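Local coordinates for protein CRISPR-associated endonuclease Cas1 (Thermotoga maritima, PDB 4XTK) that probably acts as a metal-dependent double-stranded DNA endonuclease of CRISPR adaptive immunity, as a homodimer that joins a Cas2 dimer, at residues Ser10-Ser15 against Lys46-Val51; Lys64-His69 against Glu85-Gly90; Leu94-His99 against Pro215-Leu220; Gln210-Pro215 against Lys311-Leu316. All coordinates share one frame; numbering follows the deposited sequence.

Contact 1 (Ser10-Ser15 against Lys46-Val51); sequences SVYLFS and KVFGEV
Strand 9-13, at one end of the four-stranded mixed sheet of the N-terminal beta-domain, runs parallel to its neighbour 42-47. Lys46 lies opposite Tyr12 and bonds the residues on either side of it: its N bonds Val11 O at 2.7 Å, and its O accepts the N-H of Leu13 at 2.8 Å. Where the strands give out, Leu13 O receives Phe48 N at 2.8 Å, nearly along its C=O axis, and a weak second bond from Gly49 N. Tyr12 and Lys46 rise together from one face of the sheet. With CG of Tyr12 beside the backbone N (chi1 -77°), the ring lies along the lysine chain, and Lys46 CD sits over its face in a CH-pi contact, 3.7 Å from the Tyr12 centroid. Lysine suits this place because its methylenes can cover the phenol while its amine reaches Asp44, which also binds Ser10 OG. Phe48 continues the row. Its CE1 meets Tyr12 CD2 rim to rim at 3.4 Å, the planes only 10° apart. Phe14 CE1 then comes over a face of Phe48, 3.5 Å from Phe48 CD1, although the two rings are slid so far that they barely overlap. Leu13 and Val47 point to the other face, where Leu13 is buried against Ile37 and Leu19. Gly49 has no side chain to stand between the strand end and the carbonyl of Ser15, and its own O bonds Lys55 of the second subunit. This is a parallel strand pair in the N-terminal beta-domain of Cas1, closed at the strand ends by an aromatic cluster of Tyr12, Phe14 and Phe48.

Contact 2 (Lys64-His69 against Glu85-Gly90); sequences KRIPIH and EYLNSG
One short backbone bond makes the firm part of this contact, and a distant pair of opposite charges makes the loose part. Just beyond helix 55-63, Arg65 turns the chain out of the helix with a positive phi of 59°. The carbonyl of Arg65 faces the loop that follows strand 77-83, and Leu87 N meets Arg65 O at 2.8 Å. The bond is nearly straight (169° at the hydrogen) and uses a lone pair in the carbonyl plane. The leucine closes over the same oxygen, with Leu87 CG 3.3 Å from Arg65 O, so apolar carbon lies beside the bond. Next to it along the chain Pro67 CG rests on Tyr86 CB at 4.1 Å, a rigid ring crossing the tyrosine at about a right angle. Tyr86 holds CG in the crowded position between N and the carbonyl carbon (chi1 45°), and its ring leads away from residues 64-69 to meet Tyr82, while the residue also packs on Arg227 of the second subunit. The charged side is slacker, and Arg65 is its exposed partner. Arg65 lays CG against Glu85 O at 3.4 Å, then runs on fully extended. Glu85 OE2 lies over the guanidinium face, 4.1 Å from Arg65 NH1; no N-H points at it, so the two probably attract only as charges. Glu85 also packs on Arg226 of the second subunit. Beyond, Asn88 OD1 accepts Gly90 N at 2.8 Å, and glycine readily takes the positive phi found there. A Schellman motif ending one helix, facing a loop that closes in an Asx turn before helix 93-101, is what characterises this corner of the beta-domain.

Contact 3 (Leu94-His99 against Pro215-Leu220); sequences LKQAEH and PRIGYL
Tyr219 turns CG beside its backbone N (chi1 -64°), and Gln96 does the same (chi1 -78°) before its chain runs out extended, so that the two side chains cross at about a right angle. The meeting place is the alpha-helical domain of Cas1, where helix 93-101 packs on the buried loop leading to helix 230-252. Tyr219 OH donates to Gln96 O at 3.1 Å. The hydroxyl comes in the plane of the carbonyl but at 99° to the C=O, from the flank rather than the end. Its oxygen also lies against Gln96 CB at 3.2 Å, while the ring turns an edge to the helix, with Tyr219 CE1 3.9 Å from His99 C. A tyrosine fits here because its flat ring packs edge-on against the helix backbone, and on Ile109 and Leu316, while the hydroxyl at its tip has a carbonyl to bond. Ile217 provides the apolar half. Its CG1 points beside the backbone N and its CD1 reaches the helix, 4.1 Å from Gln96 CB and 4.3 Å from Ala97 CB. Ala97, a small residue, also packs on Ala97 of the second subunit, so the helix takes part in the dimer contact. Asp233 holds the loop, its OD2 accepting both Tyr219 N and Leu220 N. This shell borders the probable metal site, the Tyr219 side chain lying about 7 Å from that of His221, a probable manganese ligand. The buried amide of Gln96 is likewise employed: its OE1 accepts the backbone N of Asp214.

Contact 4 (Gln210-Pro215 against Lys311-Leu316); sequences QTHLDP and KLEKHL
Glu313 OE2 is the polar point of this contact, accepting His212 N at 2.9 Å, nearly along the C-O axis of the carboxylate and with 160° at the hydrogen. The contact joins helix 301-316 to the loop after helix 188-208 in the alpha-helical domain of Cas1. Glutamate has the reach for it: CG sits beside the backbone N (chi1 -77°), and the extended chain carries the carboxylate over to the loop, where OE2 also touches Thr211 CB at 3.4 Å. Its stem is not idle, for Glu313 CG packs on Leu213 CG at 3.7 Å. Leu213 then puts a methyl among the helix leucines, CD2 lying 3.5 Å from Leu316 CD1 and 4.0 Å from Leu312 CD2. Leu312 and Leu316 are one helical turn apart, and the branched end of Leu213 can touch both. In the next shell an ST turn sets the loop, with Leu213 N donating to Thr211 OG1 at 3.0 Å. The same hydroxyl bonds Ile208 O, tying the turn to the end of helix 188-208. On the helix side the second carboxylate oxygen, Glu313 OE1, is held by His310 ND1.

In the fold
The four contacts follow the chain from beta-domain to helical domain. Contacts 1 and 2 come first, in series, their centres 16 Å apart; they share one sheet, in which strands 42-47 and 68-71 are neighbours and Val47 N lies 2.8 Å from His69 O, probably hydrogen-bonded. Contacts 3 and 4 interleave along the sequence, share Pro215 and lie only 9 Å apart by their centres, contact 3 the nearer to the probable metal site. The 210-215 loop bridges the two pairs: Gln210 packs on Lys46 and Phe48 of contact 1, and His212 on Ser89 and Gly90 of contact 2. Contacts 1, 2 and 3 also reach the second subunit, so the same contacts that build the two domains also border the dimer interface.

Contact 1 (Ser10-Ser15 against Lys46-Val51)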
# COMPACT_ATOMS: atom_id res chain seq x y z
N SER E 10 -4.29 14.57 10.49
CA SER E 10 -4.98 13.72 9.53
C SER E 10 -6.43 14.20 9.41
O SER E 10 -7.19 14.12 10.37
CB SER E 10 -4.92 12.26 9.96
OG SER E 10 -5.23 11.39 8.89
N VAL E 11 -6.79 14.70 8.23
CA VAL E 11 -8.14 15.20 8.02
C VAL E 11 -9.09 14.08 7.62
O VAL E 11 -8.87 13.41 6.61
CB VAL E 11 -8.18 16.30 6.94
CG1 VAL E 11 -9.62 16.72 6.66
CG2 VAL E 11 -7.36 17.50 7.38
N TYR E 12 -10.13 13.87 8.42
CA TYR E 12 -11.17 12.90 8.10
C TYR E 12 -12.37 13.59 7.48
O TYR E 12 -13.06 14.38 8.13
CB TYR E 12 -11.60 12.13 9.36
CG TYR E 12 -10.63 11.06 9.80
CD1 TYR E 12 -9.39 11.39 10.34
CD2 TYR E 12 -10.96 9.71 9.70
CE1 TYR E 12 -8.51 10.41 10.74
CE2 TYR E 12 -10.08 8.73 10.10
CZ TYR E 12 -8.85 9.08 10.63
OH TYR E 12 -7.97 8.11 11.03
N LEU E 13 -12.63 13.31 6.20
CA LEU E 13 -13.81 13.84 5.54
C LEU E 13 -14.90 12.79 5.42
O LEU E 13 -14.77 11.86 4.62
CB LEU E 13 -13.47 14.36 4.15
CG LEU E 13 -12.61 15.61 4.09
CD1 LEU E 13 -12.43 16.01 2.65
CD2 LEU E 13 -13.26 16.72 4.89
N PHE E 14 -15.96 12.94 6.19
CA PHE E 14 -17.09 12.03 6.08
C PHE E 14 -18.20 12.55 5.19
O PHE E 14 -19.10 11.80 4.82
CB PHE E 14 -17.64 11.72 7.47
CG PHE E 14 -16.67 10.96 8.31
CD1 PHE E 14 -16.54 9.59 8.16
CD2 PHE E 14 -15.86 11.61 9.20
CE1 PHE E 14 -15.64 8.88 8.92
CE2 PHE E 14 -14.96 10.91 9.96
CZ PHE E 14 -14.85 9.54 9.82
N SER E 15 -18.11 13.82 4.81
CA SER E 15 -19.18 14.45 4.04
C SER E 15 -18.99 14.25 2.55
O SER E 15 -17.87 14.25 2.04
CB SER E 15 -19.25 15.95 4.36
OG SER E 15 -19.66 16.18 5.70
N LYS E 46 -8.16 11.66 4.65
CA LYS E 46 -8.92 10.42 4.53
C LYS E 46 -10.38 10.68 4.15
O LYS E 46 -11.14 11.25 4.94
CB LYS E 46 -8.85 9.62 5.83
CG LYS E 46 -7.45 9.15 6.23
CD LYS E 46 -7.49 8.58 7.64
CE LYS E 46 -6.11 8.26 8.21
NZ LYS E 46 -5.11 7.92 7.17
N VAL E 47 -10.78 10.23 2.97
CA VAL E 47 -12.10 10.49 2.42
C VAL E 47 -13.06 9.31 2.56
O VAL E 47 -12.88 8.28 1.93
CB VAL E 47 -12.01 10.86 0.93
CG1 VAL E 47 -13.41 11.02 0.34
CG2 VAL E 47 -11.20 12.11 0.75
N PHE E 48 -14.06 9.44 3.43
CA PHE E 48 -15.09 8.42 3.55
C PHE E 48 -16.39 8.72 2.78
O PHE E 48 -17.25 7.85 2.63
CB PHE E 48 -15.42 8.20 5.02
CG PHE E 48 -14.27 7.65 5.80
CD1 PHE E 48 -13.31 8.49 6.32
CD2 PHE E 48 -14.15 6.29 6.01
CE1 PHE E 48 -12.26 7.99 7.04
CE2 PHE E 48 -13.10 5.78 6.73
CZ PHE E 48 -12.15 6.64 7.25
N GLY E 49 -16.52 9.94 2.28
CA GLY E 49 -17.76 10.34 1.64
C GLY E 49 -17.68 10.07 0.15
O GLY E 49 -16.66 9.58 -0.34
N GLU E 50 -18.74 10.39 -0.57
CA GLU E 50 -18.69 10.34 -2.02
C GLU E 50 -18.23 11.71 -2.51
O GLU E 50 -18.95 12.70 -2.36
CB GLU E 50 -20.05 9.95 -2.61
CG GLU E 50 -20.50 8.54 -2.25
CD GLU E 50 -19.62 7.46 -2.87
OE1 GLU E 50 -18.95 7.74 -3.89
OE2 GLU E 50 -19.60 6.33 -2.34
N VAL E 51 -17.04 11.77 -3.09
CA VAL E 51 -16.48 13.05 -3.50
C VAL E 51 -16.19 13.13 -4.99
O VAL E 51 -15.87 12.13 -5.64
CB VAL E 51 -15.17 13.36 -2.74
CG1 VAL E 51 -15.44 13.52 -1.25
CG2 VAL E 51 -14.12 12.30 -3.00
O HOH W 1 -19.56 8.71 4.83

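Contact 2 (Lys64-His69 against Glu85-Gly90)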
# COMPACT_ATOMS: atom_id res chain seq x y z
N LYS E 64 1.52 20.35 -2.33
CA LYS E 64 1.56 20.45 -0.88
C LYS E 64 2.08 19.15 -0.25
O LYS E 64 2.20 19.04 0.97
CB LYS E 64 0.18 20.78 -0.32
CG LYS E 64 -0.38 22.12 -0.78
CD LYS E 64 0.39 23.28 -0.16
CE LYS E 64 -0.23 24.62 -0.55
NZ LYS E 64 0.43 25.77 0.14
N ARG E 65 2.37 18.17 -1.11
CA ARG E 65 2.93 16.90 -0.69
C ARG E 65 2.01 16.19 0.30
O ARG E 65 2.45 15.56 1.26
CB ARG E 65 4.33 17.12 -0.12
CG ARG E 65 5.28 17.73 -1.15
CD ARG E 65 6.65 18.10 -0.61
NE ARG E 65 7.51 18.56 -1.71
CZ ARG E 65 8.78 18.94 -1.58
NH1 ARG E 65 9.37 18.91 -0.39
NH2 ARG E 65 9.46 19.34 -2.64
N ILE E 66 0.71 16.30 0.03
CA ILE E 66 -0.34 15.70 0.85
C ILE E 66 -1.04 14.57 0.13
O ILE E 66 -1.76 14.81 -0.84
CB ILE E 66 -1.40 16.74 1.25
CG1 ILE E 66 -0.78 17.87 2.08
CG2 ILE E 66 -2.55 16.07 1.98
CD1 ILE E 66 -1.72 19.01 2.35
N PRO E 67 -0.84 13.33 0.59
CA PRO E 67 -1.58 12.23 -0.02
C PRO E 67 -3.01 12.20 0.47
O PRO E 67 -3.32 12.73 1.54
CB PRO E 67 -0.80 10.99 0.44
CG PRO E 67 0.03 11.43 1.60
CD PRO E 67 -0.15 12.90 1.81
N ILE E 68 -3.88 11.60 -0.33
CA ILE E 68 -5.28 11.49 0.05
C ILE E 68 -5.70 10.02 -0.05
O ILE E 68 -5.53 9.37 -1.08
CB ILE E 68 -6.17 12.40 -0.83
CG1 ILE E 68 -7.65 12.21 -0.52
CG2 ILE E 68 -5.92 12.18 -2.32
CD1 ILE E 68 -8.52 13.25 -1.18
N HIS E 69 -6.20 9.50 1.07
CA HIS E 69 -6.63 8.11 1.17
C HIS E 69 -8.14 7.99 0.95
O HIS E 69 -8.91 8.81 1.45
CB HIS E 69 -6.27 7.52 2.53
CG HIS E 69 -4.83 7.70 2.91
ND1 HIS E 69 -3.81 7.00 2.31
CD2 HIS E 69 -4.25 8.48 3.85
CE1 HIS E 69 -2.66 7.36 2.85
NE2 HIS E 69 -2.90 8.25 3.79
N GLU E 85 6.37 13.30 -4.52
CA GLU E 85 6.89 13.26 -3.16
C GLU E 85 5.82 13.76 -2.18
O GLU E 85 5.05 14.66 -2.49
CB GLU E 85 8.18 14.09 -3.02
CG GLU E 85 8.57 14.33 -1.55
CD GLU E 85 10.05 14.63 -1.34
OE1 GLU E 85 10.83 14.53 -2.31
OE2 GLU E 85 10.43 14.94 -0.19
N TYR E 86 5.77 13.14 -1.01
CA TYR E 86 4.79 13.54 -0.00
C TYR E 86 5.45 13.64 1.37
O TYR E 86 6.55 13.14 1.58
CB TYR E 86 3.62 12.55 0.02
CG TYR E 86 4.04 11.09 -0.02
CD1 TYR E 86 4.33 10.40 1.14
CD2 TYR E 86 4.15 10.41 -1.23
CE1 TYR E 86 4.71 9.07 1.11
CE2 TYR E 86 4.53 9.09 -1.27
CZ TYR E 86 4.81 8.42 -0.10
OH TYR E 86 5.19 7.10 -0.13
N LEU E 87 4.76 14.31 2.30
CA LEU E 87 5.23 14.44 3.68
C LEU E 87 5.46 13.06 4.29
O LEU E 87 4.78 12.10 3.94
CB LEU E 87 4.21 15.21 4.51
CG LEU E 87 3.88 16.62 4.02
CD1 LEU E 87 2.65 17.15 4.73
CD2 LEU E 87 5.06 17.53 4.24
N ASN E 88 6.42 12.98 5.21
CA ASN E 88 6.75 11.71 5.87
C ASN E 88 5.49 11.09 6.44
O ASN E 88 4.77 11.72 7.21
CB ASN E 88 7.79 11.93 6.98
CG ASN E 88 8.26 10.63 7.64
OD1 ASN E 88 7.54 9.63 7.66
ND2 ASN E 88 9.48 10.64 8.16
N SER E 89 5.22 9.84 6.05
CA SER E 89 3.93 9.23 6.34
C SER E 89 3.92 8.52 7.68
O SER E 89 2.87 8.10 8.16
CB SER E 89 3.55 8.24 5.25
OG SER E 89 4.34 7.07 5.35
N GLY E 90 5.10 8.37 8.28
CA GLY E 90 5.23 7.68 9.56
C GLY E 90 4.87 6.21 9.47
O GLY E 90 4.60 5.57 10.49

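Contact 3 (Leu94-His99 against Pro215-Leu220)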
# COMPACT_ATOMS: atom_id res chain seq x y z
N LEU E 94 8.97 -0.76 8.78
CA LEU E 94 10.34 -1.08 9.17
C LEU E 94 10.44 -1.32 10.67
O LEU E 94 11.17 -2.22 11.11
CB LEU E 94 11.31 0.03 8.76
CG LEU E 94 11.38 0.29 7.25
CD1 LEU E 94 12.43 1.33 6.92
CD2 LEU E 94 11.63 -0.99 6.46
N LYS E 95 9.71 -0.53 11.45
CA LYS E 95 9.74 -0.70 12.89
C LYS E 95 9.13 -2.04 13.24
O LYS E 95 9.62 -2.74 14.13
CB LYS E 95 8.99 0.43 13.61
CG LYS E 95 9.55 1.82 13.36
CD LYS E 95 10.98 1.96 13.83
CE LYS E 95 11.06 2.03 15.34
NZ LYS E 95 12.43 2.30 15.82
N GLN E 96 8.08 -2.41 12.50
CA GLN E 96 7.37 -3.67 12.70
C GLN E 96 8.25 -4.88 12.44
O GLN E 96 8.26 -5.83 13.22
CB GLN E 96 6.12 -3.73 11.81
CG GLN E 96 4.95 -2.91 12.34
CD GLN E 96 3.72 -2.99 11.45
OE1 GLN E 96 3.41 -2.05 10.72
NE2 GLN E 96 3.01 -4.11 11.52
N ALA E 97 8.98 -4.87 11.32
CA ALA E 97 9.89 -5.97 10.99
C ALA E 97 10.94 -6.06 12.07
O ALA E 97 11.27 -7.16 12.57
CB ALA E 97 10.52 -5.76 9.65
N GLU E 98 11.45 -4.90 12.45
CA GLU E 98 12.41 -4.84 13.53
C GLU E 98 11.81 -5.41 14.84
O GLU E 98 12.53 -6.13 15.54
CB GLU E 98 12.90 -3.41 13.74
CG GLU E 98 13.66 -3.17 15.04
CD GLU E 98 13.78 -1.70 15.39
OE1 GLU E 98 13.82 -0.86 14.46
OE2 GLU E 98 13.80 -1.38 16.60
N HIS E 99 10.54 -5.19 15.20
CA HIS E 99 10.20 -5.85 16.46
C HIS E 99 9.77 -7.30 16.23
O HIS E 99 9.57 -8.04 17.19
CB HIS E 99 9.12 -5.15 17.30
CG HIS E 99 9.40 -3.72 17.60
ND1 HIS E 99 10.68 -3.20 17.61
CD2 HIS E 99 8.64 -2.80 18.25
CE1 HIS E 99 10.64 -1.95 18.01
NE2 HIS E 99 9.41 -1.69 18.42
N PRO E 215 -0.73 -4.36 8.23
CA PRO E 215 -1.49 -5.54 8.66
C PRO E 215 -0.81 -6.87 8.34
O PRO E 215 -1.21 -7.90 8.90
CB PRO E 215 -2.80 -5.41 7.88
CG PRO E 215 -2.40 -4.70 6.64
CD PRO E 215 -1.33 -3.72 7.05
N ARG E 216 0.19 -6.87 7.47
CA ARG E 216 0.81 -8.12 7.03
C ARG E 216 1.85 -8.67 8.00
O ARG E 216 2.28 -9.80 7.86
CB ARG E 216 1.45 -7.94 5.65
CG ARG E 216 0.40 -7.81 4.58
CD ARG E 216 0.97 -7.30 3.28
NE ARG E 216 1.50 -5.95 3.40
CZ ARG E 216 1.82 -5.20 2.36
NH1 ARG E 216 1.63 -5.67 1.13
NH2 ARG E 216 2.31 -3.98 2.53
N ILE E 217 2.22 -7.88 9.00
CA ILE E 217 3.13 -8.37 10.02
C ILE E 217 2.45 -8.44 11.38
O ILE E 217 2.09 -7.42 11.94
CB ILE E 217 4.40 -7.48 10.14
CG1 ILE E 217 5.17 -7.48 8.82
CG2 ILE E 217 5.28 -7.96 11.27
CD1 ILE E 217 6.39 -6.59 8.83
N GLY E 218 2.26 -9.66 11.88
CA GLY E 218 1.75 -9.89 13.22
C GLY E 218 2.82 -10.36 14.20
O GLY E 218 3.99 -10.48 13.84
N TYR E 219 2.42 -10.64 15.44
CA TYR E 219 3.36 -10.93 16.52
C TYR E 219 3.02 -12.22 17.27
O TYR E 219 3.84 -13.14 17.33
CB TYR E 219 3.43 -9.73 17.46
CG TYR E 219 3.99 -8.55 16.72
CD1 TYR E 219 5.35 -8.46 16.45
CD2 TYR E 219 3.15 -7.56 16.21
CE1 TYR E 219 5.87 -7.40 15.73
CE2 TYR E 219 3.67 -6.50 15.50
CZ TYR E 219 5.03 -6.42 15.26
OH TYR E 219 5.53 -5.37 14.55
N LEU E 220 1.83 -12.27 17.86
CA LEU E 220 1.34 -13.51 18.46
C LEU E 220 1.21 -14.59 17.38
O LEU E 220 1.66 -15.72 17.56
CB LEU E 220 -0.00 -13.29 19.16
CG LEU E 220 -0.52 -14.54 19.88
CD1 LEU E 220 0.52 -15.04 20.88
CD2 LEU E 220 -1.88 -14.32 20.55

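Contact 4 (Gln210-Pro215 against Lys311-Leu316)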
# COMPACT_ATOMS: atom_id res chain seq x y z
N GLN E 210 -6.45 2.38 8.39
CA GLN E 210 -6.64 3.78 8.72
C GLN E 210 -5.53 4.26 9.65
O GLN E 210 -5.57 5.38 10.15
CB GLN E 210 -8.01 4.02 9.37
CG GLN E 210 -9.17 3.53 8.52
CD GLN E 210 -10.53 3.76 9.17
OE1 GLN E 210 -10.63 4.37 10.23
NE2 GLN E 210 -11.57 3.23 8.55
N THR E 211 -4.54 3.40 9.88
CA THR E 211 -3.38 3.74 10.71
C THR E 211 -2.06 3.72 9.93
O THR E 211 -2.05 3.60 8.70
CB THR E 211 -3.19 2.79 11.91
OG1 THR E 211 -2.73 1.51 11.44
CG2 THR E 211 -4.49 2.64 12.69
N HIS E 212 -0.97 3.88 10.66
CA HIS E 212 0.37 3.82 10.09
C HIS E 212 0.95 2.41 10.18
O HIS E 212 2.11 2.19 9.82
CB HIS E 212 1.30 4.81 10.81
CG HIS E 212 0.91 6.24 10.63
ND1 HIS E 212 1.04 7.17 11.64
CD2 HIS E 212 0.42 6.91 9.57
CE1 HIS E 212 0.62 8.35 11.21
NE2 HIS E 212 0.24 8.22 9.95
N LEU E 213 0.15 1.48 10.67
CA LEU E 213 0.56 0.08 10.79
C LEU E 213 0.36 -0.68 9.49
O LEU E 213 -0.53 -0.36 8.71
CB LEU E 213 -0.22 -0.61 11.92
CG LEU E 213 0.04 -0.13 13.35
CD1 LEU E 213 -1.16 -0.42 14.24
CD2 LEU E 213 1.30 -0.79 13.90
N ASP E 214 1.22 -1.67 9.26
CA ASP E 214 0.98 -2.63 8.18
C ASP E 214 0.42 -3.93 8.76
O ASP E 214 1.02 -4.52 9.67
CB ASP E 214 2.25 -2.91 7.39
CG ASP E 214 1.98 -3.72 6.13
OD1 ASP E 214 1.73 -4.94 6.25
OD2 ASP E 214 2.00 -3.14 5.02
N PRO E 215 -0.73 -4.36 8.23
CA PRO E 215 -1.49 -5.54 8.66
C PRO E 215 -0.81 -6.87 8.34
O PRO E 215 -1.21 -7.90 8.90
CB PRO E 215 -2.80 -5.41 7.88
CG PRO E 215 -2.40 -4.70 6.64
CD PRO E 215 -1.33 -3.72 7.05
N LYS E 311 -2.02 2.22 20.57
CA LYS E 311 -1.13 1.77 21.63
C LYS E 311 0.05 1.01 21.06
O LYS E 311 1.17 1.13 21.53
CB LYS E 311 -1.88 0.88 22.63
CG LYS E 311 -2.04 1.47 24.02
CD LYS E 311 -2.84 0.53 24.93
CE LYS E 311 -4.33 0.86 24.92
NZ LYS E 311 -4.63 2.23 25.41
N LEU E 312 -0.22 0.22 20.03
CA LEU E 312 0.83 -0.54 19.38
C LEU E 312 1.74 0.40 18.61
O LEU E 312 2.96 0.22 18.58
CB LEU E 312 0.24 -1.60 18.45
CG LEU E 312 1.27 -2.45 17.72
CD1 LEU E 312 2.17 -3.17 18.72
CD2 LEU E 312 0.58 -3.43 16.77
N GLU E 313 1.14 1.41 17.98
CA GLU E 313 1.88 2.42 17.24
C GLU E 313 2.88 3.14 18.15
O GLU E 313 4.05 3.31 17.80
CB GLU E 313 0.94 3.44 16.61
CG GLU E 313 0.23 2.95 15.36
CD GLU E 313 -0.67 4.00 14.74
OE1 GLU E 313 -1.46 4.63 15.48
OE2 GLU E 313 -0.59 4.21 13.51
N LYS E 314 2.40 3.54 19.32
CA LYS E 314 3.25 4.26 20.25
C LYS E 314 4.36 3.34 20.76
O LYS E 314 5.51 3.76 20.88
CB LYS E 314 2.43 4.84 21.39
CG LYS E 314 1.68 6.10 20.97
CD LYS E 314 0.93 6.76 22.12
CE LYS E 314 -0.06 5.82 22.77
NZ LYS E 314 -0.94 6.58 23.70
N HIS E 315 4.01 2.09 21.03
CA HIS E 315 5.00 1.11 21.46
C HIS E 315 6.12 0.94 20.43
O HIS E 315 7.30 0.94 20.78
CB HIS E 315 4.34 -0.24 21.72
CG HIS E 315 5.31 -1.35 21.99
ND1 HIS E 315 5.94 -1.52 23.21
CD2 HIS E 315 5.76 -2.35 21.19
CE1 HIS E 315 6.73 -2.57 23.15
NE2 HIS E 315 6.64 -3.10 21.94
N LEU E 316 5.74 0.81 19.16
CA LEU E 316 6.70 0.56 18.10
C LEU E 316 7.72 1.69 17.95
O LEU E 316 8.88 1.43 17.61
CB LEU E 316 5.98 0.32 16.77
CG LEU E 316 5.25 -1.03 16.67
CD1 LEU E 316 4.45 -1.10 15.41
CD2 LEU E 316 6.20 -2.17 16.69